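Putative N-acetylneuraminate lyase ([Ruminococcus] gnavus ATCC 29149, PDB 6RB7) is a putative lyase of the dihydrodipicolinate synthetase family, with a parallel beta/alpha barrel followed by C-terminal helices. Local coordinates at residues C273-Y278 with A325-D330; Q227-R232 with T264-I269; I94-V99 with E129-D134; E123-A128 with A160-T165. All coordinates share one frame; numbering follows the deposited sequence.

Contact 1 of 4, residues C273-Y278 with A325-D330; sequences CNEIIY and AQMICD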
# COMPACT_ATOMS: atom_id res chain seq x y z
N CYS A 273 1.60 6.44 28.73
CA CYS A 273 2.34 7.16 27.67
C CYS A 273 1.50 7.17 26.40
O CYS A 273 1.39 8.22 25.75
CB CYS A 273 3.71 6.54 27.37
SG CYS A 273 4.86 6.80 28.75
N ASN A 274 0.96 6.03 26.00
CA ASN A 274 0.23 5.94 24.72
C ASN A 274 -1.01 6.86 24.78
O ASN A 274 -1.26 7.57 23.76
CB ASN A 274 -0.11 4.51 24.34
CG ASN A 274 1.12 3.71 23.97
OD1 ASN A 274 2.25 4.19 24.17
ND2 ASN A 274 0.94 2.52 23.40
N GLU A 275 -1.73 6.87 25.90
CA GLU A 275 -2.91 7.76 26.04
C GLU A 275 -2.49 9.21 25.83
O GLU A 275 -3.24 9.98 25.17
CB GLU A 275 -3.51 7.51 27.43
CG GLU A 275 -4.80 8.22 27.70
CD GLU A 275 -5.34 8.01 29.12
OE1 GLU A 275 -4.53 8.01 30.13
OE2 GLU A 275 -6.57 7.85 29.23
N ILE A 276 -1.36 9.60 26.40
CA ILE A 276 -0.83 10.97 26.23
C ILE A 276 -0.52 11.20 24.75
O ILE A 276 -0.85 12.26 24.21
CB ILE A 276 0.38 11.21 27.16
CG1 ILE A 276 -0.09 11.24 28.61
CG2 ILE A 276 1.16 12.45 26.78
CD1 ILE A 276 0.97 10.93 29.61
N ILE A 277 0.17 10.27 24.08
CA ILE A 277 0.49 10.45 22.65
C ILE A 277 -0.79 10.65 21.86
O ILE A 277 -0.84 11.56 21.01
CB ILE A 277 1.31 9.26 22.12
CG1 ILE A 277 2.67 9.18 22.83
CG2 ILE A 277 1.44 9.35 20.62
CD1 ILE A 277 3.43 7.94 22.51
N TYR A 278 -1.81 9.83 22.11
CA TYR A 278 -3.05 9.92 21.32
C TYR A 278 -3.69 11.30 21.57
O TYR A 278 -4.16 11.95 20.59
CB TYR A 278 -3.99 8.78 21.60
CG TYR A 278 -3.38 7.40 21.44
CD1 TYR A 278 -2.38 7.16 20.50
CD2 TYR A 278 -3.74 6.37 22.27
CE1 TYR A 278 -1.79 5.91 20.40
CE2 TYR A 278 -3.19 5.10 22.15
CZ TYR A 278 -2.21 4.87 21.22
OH TYR A 278 -1.60 3.66 21.12
N ALA A 325 -0.63 18.11 29.09
CA ALA A 325 0.37 18.53 30.09
C ALA A 325 -0.02 18.02 31.48
O ALA A 325 0.84 17.51 32.18
CB ALA A 325 0.55 20.04 30.07
N GLN A 326 -1.30 18.11 31.84
CA GLN A 326 -1.78 17.60 33.13
C GLN A 326 -1.68 16.07 33.18
O GLN A 326 -1.31 15.52 34.24
CB GLN A 326 -3.21 18.08 33.42
CG GLN A 326 -3.67 17.68 34.82
CD GLN A 326 -2.89 18.43 35.87
OE1 GLN A 326 -2.73 19.64 35.77
NE2 GLN A 326 -2.39 17.72 36.87
N MET A 327 -1.99 15.39 32.07
CA MET A 327 -1.88 13.91 32.04
C MET A 327 -0.44 13.49 32.35
O MET A 327 -0.22 12.47 33.06
CB MET A 327 -2.33 13.34 30.69
CG MET A 327 -3.81 13.54 30.45
SD MET A 327 -4.30 13.32 28.73
CE MET A 327 -4.11 11.56 28.56
N ILE A 328 0.53 14.22 31.82
CA ILE A 328 1.96 13.91 32.05
C ILE A 328 2.25 14.12 33.55
O ILE A 328 2.89 13.25 34.16
CB ILE A 328 2.83 14.79 31.14
CG1 ILE A 328 2.68 14.33 29.69
CG2 ILE A 328 4.27 14.77 31.59
CD1 ILE A 328 3.12 15.36 28.67
N CYS A 329 1.82 15.24 34.12
CA CYS A 329 2.07 15.52 35.56
C CYS A 329 1.45 14.39 36.42
O CYS A 329 2.11 13.89 37.37
CB CYS A 329 1.44 16.85 35.96
SG CYS A 329 2.31 18.25 35.22
N ASP A 330 0.23 13.99 36.09
CA ASP A 330 -0.50 12.98 36.89
C ASP A 330 0.18 11.62 36.76
O ASP A 330 0.34 10.90 37.76
CB ASP A 330 -1.96 12.91 36.46
CG ASP A 330 -2.78 14.15 36.83
OD1 ASP A 330 -2.30 14.98 37.60
OD2 ASP A 330 -3.90 14.25 36.34

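Contact 2 of 4, residues Q227-R232 with T264-I269; sequences QFMSGR and TEARKI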
# COMPACT_ATOMS: atom_id res chain seq x y z
N GLN A 227 5.10 1.41 21.01
CA GLN A 227 5.47 -0.04 21.09
C GLN A 227 6.78 -0.23 21.90
O GLN A 227 7.36 -1.32 21.85
CB GLN A 227 5.62 -0.58 19.67
CG GLN A 227 4.36 -0.43 18.84
CD GLN A 227 4.40 -1.09 17.47
OE1 GLN A 227 3.33 -1.43 16.95
NE2 GLN A 227 5.60 -1.29 16.86
N PHE A 228 7.22 0.78 22.64
CA PHE A 228 8.50 0.79 23.38
C PHE A 228 8.75 -0.56 24.07
O PHE A 228 9.79 -1.21 23.79
CB PHE A 228 8.50 1.96 24.35
CG PHE A 228 9.77 2.21 25.11
CD1 PHE A 228 10.17 1.37 26.13
CD2 PHE A 228 10.58 3.31 24.82
CE1 PHE A 228 11.33 1.63 26.86
CE2 PHE A 228 11.69 3.59 25.57
CZ PHE A 228 12.10 2.73 26.56
N MET A 229 7.82 -1.01 24.91
CA MET A 229 8.10 -2.19 25.74
C MET A 229 8.21 -3.44 24.88
O MET A 229 9.02 -4.34 25.20
CB MET A 229 7.07 -2.37 26.85
CG MET A 229 5.72 -2.70 26.39
SD MET A 229 4.57 -2.74 27.83
CE MET A 229 5.18 -4.14 28.74
N SER A 230 7.44 -3.50 23.79
CA SER A 230 7.38 -4.66 22.89
C SER A 230 8.66 -4.74 22.07
O SER A 230 9.15 -5.87 21.84
CB SER A 230 6.17 -4.56 22.02
OG SER A 230 4.98 -4.77 22.76
N GLY A 231 9.15 -3.62 21.54
CA GLY A 231 10.41 -3.63 20.78
C GLY A 231 11.58 -3.94 21.68
O GLY A 231 12.49 -4.66 21.24
N ARG A 232 11.58 -3.40 22.88
CA ARG A 232 12.65 -3.67 23.88
C ARG A 232 12.73 -5.17 24.18
O ARG A 232 13.83 -5.75 24.02
CB ARG A 232 12.40 -2.83 25.11
CG ARG A 232 12.77 -1.36 24.93
CD ARG A 232 14.28 -1.04 24.93
NE ARG A 232 14.71 -1.21 26.32
CZ ARG A 232 15.31 -2.26 26.81
NH1 ARG A 232 15.71 -3.28 26.08
NH2 ARG A 232 15.59 -2.30 28.11
N THR A 264 3.99 -6.01 34.41
CA THR A 264 2.70 -5.38 34.78
C THR A 264 2.91 -3.87 34.97
O THR A 264 2.11 -3.05 34.45
CB THR A 264 2.03 -6.01 36.01
OG1 THR A 264 1.74 -7.33 35.60
CG2 THR A 264 0.78 -5.28 36.44
N GLU A 265 3.94 -3.51 35.72
CA GLU A 265 4.24 -2.09 35.97
C GLU A 265 4.61 -1.41 34.63
O GLU A 265 4.17 -0.26 34.39
CB GLU A 265 5.36 -2.00 36.99
CG GLU A 265 4.95 -2.56 38.35
CD GLU A 265 5.18 -4.04 38.67
OE1 GLU A 265 5.25 -4.91 37.74
OE2 GLU A 265 5.30 -4.33 39.92
N ALA A 266 5.38 -2.10 33.80
CA ALA A 266 5.76 -1.57 32.47
C ALA A 266 4.50 -1.30 31.66
O ALA A 266 4.38 -0.22 31.05
CB ALA A 266 6.70 -2.52 31.78
N ARG A 267 3.56 -2.25 31.63
CA ARG A 267 2.32 -2.06 30.84
C ARG A 267 1.55 -0.85 31.35
O ARG A 267 1.06 -0.05 30.52
CB ARG A 267 1.36 -3.25 30.97
CG ARG A 267 1.45 -4.27 29.89
CD ARG A 267 0.37 -5.34 29.98
NE ARG A 267 0.46 -6.17 31.19
CZ ARG A 267 1.34 -7.13 31.39
NH1 ARG A 267 2.30 -7.42 30.51
NH2 ARG A 267 1.28 -7.81 32.52
N LYS A 268 1.46 -0.64 32.67
CA LYS A 268 0.76 0.56 33.18
C LYS A 268 1.37 1.83 32.60
O LYS A 268 0.61 2.75 32.19
CB LYS A 268 0.74 0.58 34.71
CG LYS A 268 -0.17 -0.50 35.30
CD LYS A 268 -0.28 -0.41 36.81
CE LYS A 268 -1.37 -1.31 37.35
NZ LYS A 268 -0.94 -2.73 37.32
N ILE A 269 2.71 1.91 32.61
CA ILE A 269 3.39 3.12 32.13
C ILE A 269 3.19 3.26 30.61
O ILE A 269 2.90 4.34 30.13
CB ILE A 269 4.85 3.14 32.56
CG1 ILE A 269 4.96 3.13 34.09
CG2 ILE A 269 5.52 4.37 31.96
CD1 ILE A 269 6.34 2.86 34.59

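Contact 3 of 4, residues I94-V99 with E129-D134; sequences IVLENV and EGLGVD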
# COMPACT_ATOMS: atom_id res chain seq x y z
N ILE A 94 24.28 24.80 13.48
CA ILE A 94 24.04 25.65 14.67
C ILE A 94 23.41 24.81 15.79
O ILE A 94 23.85 24.88 16.94
CB ILE A 94 23.22 26.88 14.30
CG1 ILE A 94 24.08 27.78 13.37
CG2 ILE A 94 22.78 27.61 15.57
CD1 ILE A 94 23.31 28.86 12.72
N VAL A 95 22.43 23.96 15.46
CA VAL A 95 21.83 23.12 16.51
C VAL A 95 22.91 22.26 17.16
O VAL A 95 23.01 22.22 18.40
CB VAL A 95 20.68 22.25 15.94
CG1 VAL A 95 20.25 21.22 16.94
CG2 VAL A 95 19.52 23.11 15.47
N LEU A 96 23.69 21.53 16.36
CA LEU A 96 24.62 20.54 16.94
C LEU A 96 25.73 21.27 17.73
O LEU A 96 26.09 20.79 18.80
CB LEU A 96 25.18 19.63 15.86
CG LEU A 96 26.09 18.53 16.39
CD1 LEU A 96 25.31 17.55 17.30
CD2 LEU A 96 26.70 17.79 15.22
N GLU A 97 26.20 22.39 17.22
CA GLU A 97 27.23 23.18 17.95
C GLU A 97 26.71 23.55 19.34
O GLU A 97 27.48 23.44 20.30
CB GLU A 97 27.60 24.41 17.14
CG GLU A 97 28.43 24.06 15.95
CD GLU A 97 28.61 25.18 14.92
OE1 GLU A 97 28.10 26.28 15.15
OE2 GLU A 97 29.21 24.92 13.86
N ASN A 98 25.47 23.99 19.45
CA ASN A 98 24.88 24.43 20.73
C ASN A 98 24.58 23.25 21.64
O ASN A 98 24.73 23.39 22.85
CB ASN A 98 23.74 25.39 20.48
CG ASN A 98 24.29 26.76 20.07
OD1 ASN A 98 24.79 27.48 20.94
ND2 ASN A 98 24.25 27.07 18.78
N VAL A 99 24.23 22.09 21.11
CA VAL A 99 24.13 20.88 21.96
C VAL A 99 25.49 20.57 22.57
O VAL A 99 25.61 20.34 23.79
CB VAL A 99 23.59 19.68 21.14
CG1 VAL A 99 23.73 18.39 21.96
CG2 VAL A 99 22.15 19.96 20.72
N GLU A 129 31.63 14.85 13.02
CA GLU A 129 32.86 14.17 13.47
C GLU A 129 33.80 15.24 14.05
O GLU A 129 34.46 14.98 15.08
CB GLU A 129 33.49 13.38 12.35
CG GLU A 129 34.77 12.73 12.83
CD GLU A 129 35.31 11.63 11.94
OE1 GLU A 129 34.73 10.56 11.88
OE2 GLU A 129 36.35 11.87 11.33
N GLY A 130 33.84 16.41 13.47
CA GLY A 130 34.68 17.52 13.98
C GLY A 130 34.31 17.91 15.39
O GLY A 130 35.19 18.39 16.15
N LEU A 131 33.05 17.74 15.79
CA LEU A 131 32.58 18.07 17.15
C LEU A 131 32.66 16.87 18.10
O LEU A 131 32.27 17.04 19.26
CB LEU A 131 31.13 18.58 17.06
CG LEU A 131 30.98 19.95 16.41
CD1 LEU A 131 29.51 20.32 16.36
CD2 LEU A 131 31.74 21.02 17.20
N GLY A 132 33.02 15.69 17.61
CA GLY A 132 33.22 14.51 18.48
C GLY A 132 31.90 13.90 18.93
O GLY A 132 31.81 13.38 20.07
N VAL A 133 30.91 13.86 18.04
CA VAL A 133 29.66 13.14 18.37
C VAL A 133 30.00 11.65 18.54
O VAL A 133 31.00 11.14 17.99
CB VAL A 133 28.58 13.34 17.30
CG1 VAL A 133 28.22 14.79 17.15
CG2 VAL A 133 28.97 12.71 15.98
N ASP A 134 29.15 10.91 19.23
CA ASP A 134 29.31 9.46 19.41
C ASP A 134 29.00 8.74 18.11
O ASP A 134 29.74 7.79 17.73
CB ASP A 134 28.46 8.96 20.57
CG ASP A 134 28.95 9.58 21.87
OD1 ASP A 134 29.95 9.06 22.41
OD2 ASP A 134 28.39 10.62 22.26

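Contact 4 of 4, residues E123-A128 with A160-T165; sequences ELARHA and AAAPNT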
# COMPACT_ATOMS: atom_id res chain seq x y z
N GLU A 123 28.68 16.92 4.20
CA GLU A 123 29.11 18.16 4.90
C GLU A 123 28.70 18.06 6.36
O GLU A 123 29.53 18.36 7.27
CB GLU A 123 28.54 19.38 4.19
CG GLU A 123 28.85 20.67 4.86
CD GLU A 123 28.45 21.94 4.08
OE1 GLU A 123 27.72 21.83 3.04
OE2 GLU A 123 28.84 23.06 4.54
N LEU A 124 27.46 17.62 6.65
CA LEU A 124 27.04 17.51 8.04
C LEU A 124 27.78 16.38 8.75
O LEU A 124 28.04 16.53 9.94
CB LEU A 124 25.52 17.32 8.09
CG LEU A 124 24.72 18.57 7.76
CD1 LEU A 124 23.24 18.26 7.74
CD2 LEU A 124 25.01 19.73 8.74
N ALA A 125 28.08 15.28 8.07
CA ALA A 125 28.85 14.17 8.67
C ALA A 125 30.22 14.68 9.13
O ALA A 125 30.64 14.38 10.25
CB ALA A 125 28.96 13.01 7.71
N ARG A 126 30.92 15.37 8.25
CA ARG A 126 32.28 15.88 8.55
C ARG A 126 32.19 16.84 9.72
O ARG A 126 33.04 16.76 10.64
CB ARG A 126 32.85 16.56 7.30
CG ARG A 126 34.27 17.08 7.44
CD ARG A 126 34.65 17.67 6.07
NE ARG A 126 34.70 16.61 5.05
CZ ARG A 126 33.82 16.37 4.05
NH1 ARG A 126 32.77 17.15 3.85
NH2 ARG A 126 34.00 15.32 3.26
N HIS A 127 31.19 17.73 9.71
CA HIS A 127 31.00 18.71 10.80
C HIS A 127 30.77 17.98 12.12
O HIS A 127 31.35 18.38 13.16
CB HIS A 127 29.90 19.69 10.41
CG HIS A 127 29.52 20.62 11.50
ND1 HIS A 127 28.49 20.33 12.38
CD2 HIS A 127 29.98 21.85 11.81
CE1 HIS A 127 28.35 21.36 13.19
NE2 HIS A 127 29.25 22.32 12.86
N ALA A 128 29.92 16.94 12.11
CA ALA A 128 29.59 16.18 13.33
C ALA A 128 30.83 15.47 13.87
O ALA A 128 31.06 15.49 15.10
CB ALA A 128 28.43 15.23 13.05
N ALA A 160 31.85 7.68 4.96
CA ALA A 160 33.26 7.96 4.57
C ALA A 160 33.63 9.41 4.91
O ALA A 160 34.84 9.69 5.01
CB ALA A 160 33.44 7.69 3.09
N ALA A 161 32.67 10.32 5.03
CA ALA A 161 32.92 11.73 5.39
C ALA A 161 33.16 11.85 6.91
O ALA A 161 33.63 12.91 7.33
CB ALA A 161 31.79 12.62 4.94
N ALA A 162 32.77 10.84 7.69
CA ALA A 162 32.98 10.76 9.15
C ALA A 162 33.59 9.40 9.44
O ALA A 162 32.99 8.55 10.11
CB ALA A 162 31.70 10.97 9.91
N PRO A 163 34.80 9.14 8.91
CA PRO A 163 35.30 7.78 8.86
C PRO A 163 35.70 7.18 10.20
O PRO A 163 36.00 5.97 10.23
CB PRO A 163 36.50 7.91 7.91
CG PRO A 163 36.97 9.31 8.14
CD PRO A 163 35.70 10.12 8.28
N ASN A 164 35.74 7.99 11.25
CA ASN A 164 36.11 7.54 12.61
C ASN A 164 34.88 7.49 13.50
O ASN A 164 35.05 7.39 14.72
CB ASN A 164 37.15 8.50 13.20
CG ASN A 164 38.37 8.55 12.31
OD1 ASN A 164 39.03 7.51 12.15
ND2 ASN A 164 38.63 9.69 11.68
N THR A 165 33.67 7.59 12.92
CA THR A 165 32.43 7.78 13.70
C THR A 165 31.48 6.60 13.51
O THR A 165 31.22 6.21 12.37
CB THR A 165 31.77 9.12 13.37
OG1 THR A 165 32.70 10.19 13.63
CG2 THR A 165 30.58 9.39 14.25
O HOH W 1 35.84 13.96 6.04

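Contact 1 of 4, residues C273-Y278 with A325-D330
Ile-276 and Met-327 mark the nearest backbone approach of two antiparallel helices: the axes of segments 273-278 and 325-330 come within 9.9 Å, and their directions differ by 170°. The contact is mainly apolar. Ile-276 meets the other helix with both of its branches. Its CG1 lies 3.7 Å from Met-327 CB, and these two side chains run antiparallel alongside one another. Its CG2 lies 3.8 Å from Ile-328 CG1, where the two isoleucines lie roughly perpendicular. Ile-276 CD1 is equally close to Ile-328 CG1, which is therefore met by two methyls of one residue. The chi1 of -69° places CG1 of Ile-276 beside its own backbone N and CG2 beside the carbonyl carbon. CG1 is thereby turned to Met-327 CB, while CG2 and CD1 both reach Ile-328 CG1.

Met-327 bends at chi3 (71°), and its terminal methyl ends over the side chain of Glu-275. Met-327 CE is 3.5 Å from Glu-275 CG. The glutamate chain is extended and passes crosswise to the methionine, offering its aliphatic part. This is the exposed margin of the contact. Within segment 325-330, Gln-326 NE2 donates to Asp-330 OD1 (2.8 Å), one helical turn on.

Asn-274 and Tyr-278 of helix 263-281 bond to Gln-208 of the second subunit. Ile-276 and Ile-328 both also pack on Met-247, in the loop before helix 248-259. The contact thus joins helices 263-281 and 317-335 in the C-terminal helical region, and Ile-328 extends the packing to Ile-294 of helix 287-299.

Contact 2 of 4, residues Q227-R232 with T264-I269
Met-229 of the short helix 228-234 reaches across to Ala-266 and Arg-267 of helix 263-281. Helix 228-234 belongs to the beta/alpha barrel and links strands 219-222 and 238-241; helix 263-281 is one of the C-terminal helices beyond the barrel.

The apolar part rests on one methionine. Met-229 CE lies 3.8 Å from Ala-266 CB and 3.9 Å from Arg-267 CG, so the methyl touches both a small side chain and the aliphatic base of a long one. The sulfur runs alongside the helix backbone, with Met-229 SD 3.8 Å from Arg-267 CA. The chi1 of 67° holds Met-229 CG between the backbone N and the carbonyl carbon, and the bend at chi3 (-66°) turns CE onto Ala-266 and Arg-267. Phe-228 and Ala-266 both rest on Leu-254 of helix 248-259, which adds a third helix to the packing.

The polar links are few. Gln-227 is the N-cap residue of helix 228-234, and its O accepts from Gly-231 N at 2.9 Å. Met-229 N bonds to Gln-270 OE1, one turn further along helix 263-281 than Ala-266. The subunit interface passes here too: Met-229 packs on Val-233 of the second subunit, and Arg-267 NH1 bonds to the backbone O of that same Val-233.

Contact 3 of 4, residues I94-V99 with E129-D134
Leu-96 packs against Leu-131 and Val-133. Leu-96 and Val-133 form the buried part, and partly exposed Leu-131 closes it on the outer side. Leu-96 CD2 is 3.9 Å from Val-133 CG1, and Leu-96 CD1 is 4.0 Å from the same methyl. The isopropyl fork of Leu-96 therefore straddles one branch of the valine, and the two side chains stand nearly perpendicular. The chi1 of -60° is the rotation that turns Val-133 CG1 into this fork. Leu-131 approaches differently. It lies alongside Leu-96, pointing the other way, and brings Leu-131 CD1 to 3.9 Å from Leu-96 CG. Leu-96 and Val-133 both continue inward onto Val-109 of strand 108-112, and both touch Ala-128.

The solvent side is no wider but is less buried. There the same methyl, Leu-131 CD1, also lies 3.9 Å from Glu-97 CG, so only the aliphatic stem of the glutamate joins in. Its carboxylate goes to His-127 through OE2. A glycerol, probably from the crystallisation liquor, is bound about 4 Å from the Leu-131 side chain.

The turn that presents Leu-131 and Val-133 ends helix 118-130. Gly-132, with positive phi, closes a Schellman motif there, and its N bonds to Glu-129 O at 3.0 Å.

Between these segments the chemistry is all hydrocarbon. The contact depends on fit of branched side chains, while the polar group of Glu-97 at its edge is matched by a histidine one turn back in helix 118-130.

Contact 4 of 4, residues E123-A128 with A160-T165
Ala-125 and Arg-126 of helix 118-130 face Ala-161 and Ala-162, at the start of the loop that leads to strand 166-171. The side chains are short, and the backbones come close: the nearest CA atoms, Arg-126 and Ala-162, are 5.2 Å apart. Ala-125 CB points at the loop and meets two methyls, Ala-161 CB at 4.0 Å and Ala-162 CB at 4.1 Å. Ala-162 CB also rests 3.6 Å from Ala-125 O.

Arg-126 flanks this methyl cluster. Its chain runs out extended and then bends at chi3 (-65°), which brings one face of the guanidinium over Ala-161 CB. Arg-126 NH2 is 3.9 Å from that methyl. The arginine backbone takes part as well: Arg-126 CA makes a CH...O contact of 3.5 Å with Ala-161 O. The same carbonyl oxygen accepts from a water at 2.8 Å, and that water is held weakly by Arg-126 NE. Ala-161 O is thus met by both the backbone and, through water, the side chain of one residue.

Past Ala-162 the chain makes a type I turn, closed by Thr-165 N bonding to Ala-162 O at 3.0 Å. On the barrel side, Ala-125 and Ala-162 both pack on Ile-136 of strand 135-138. The contact therefore ties the helix before that strand to the loop between helix 148-160 and the next strand of the barrel.

How the contacts relate
The contacts form two pairs on opposite sides of the chain's centre. Contacts 3 and 4 share helix 118-130, and their centres are about 11 Å apart. Glu-129 of contact 3 bonds through OE1 to Thr-165 OG1 of contact 4 at 2.7 Å, and Asn-164 N uses the same oxygen. Contacts 1 and 2 share helix 263-281, with centres about 15 Å apart, and both touch the second subunit. The closest atoms of the two pairs, between contacts 2 and 3, are about 18 Å apart. Bicine lies at Ala-260, Gly-261 and Lys-262, just before helix 263-281, and contact 2 is near it: the Arg-267 side chain is about 8 Å away.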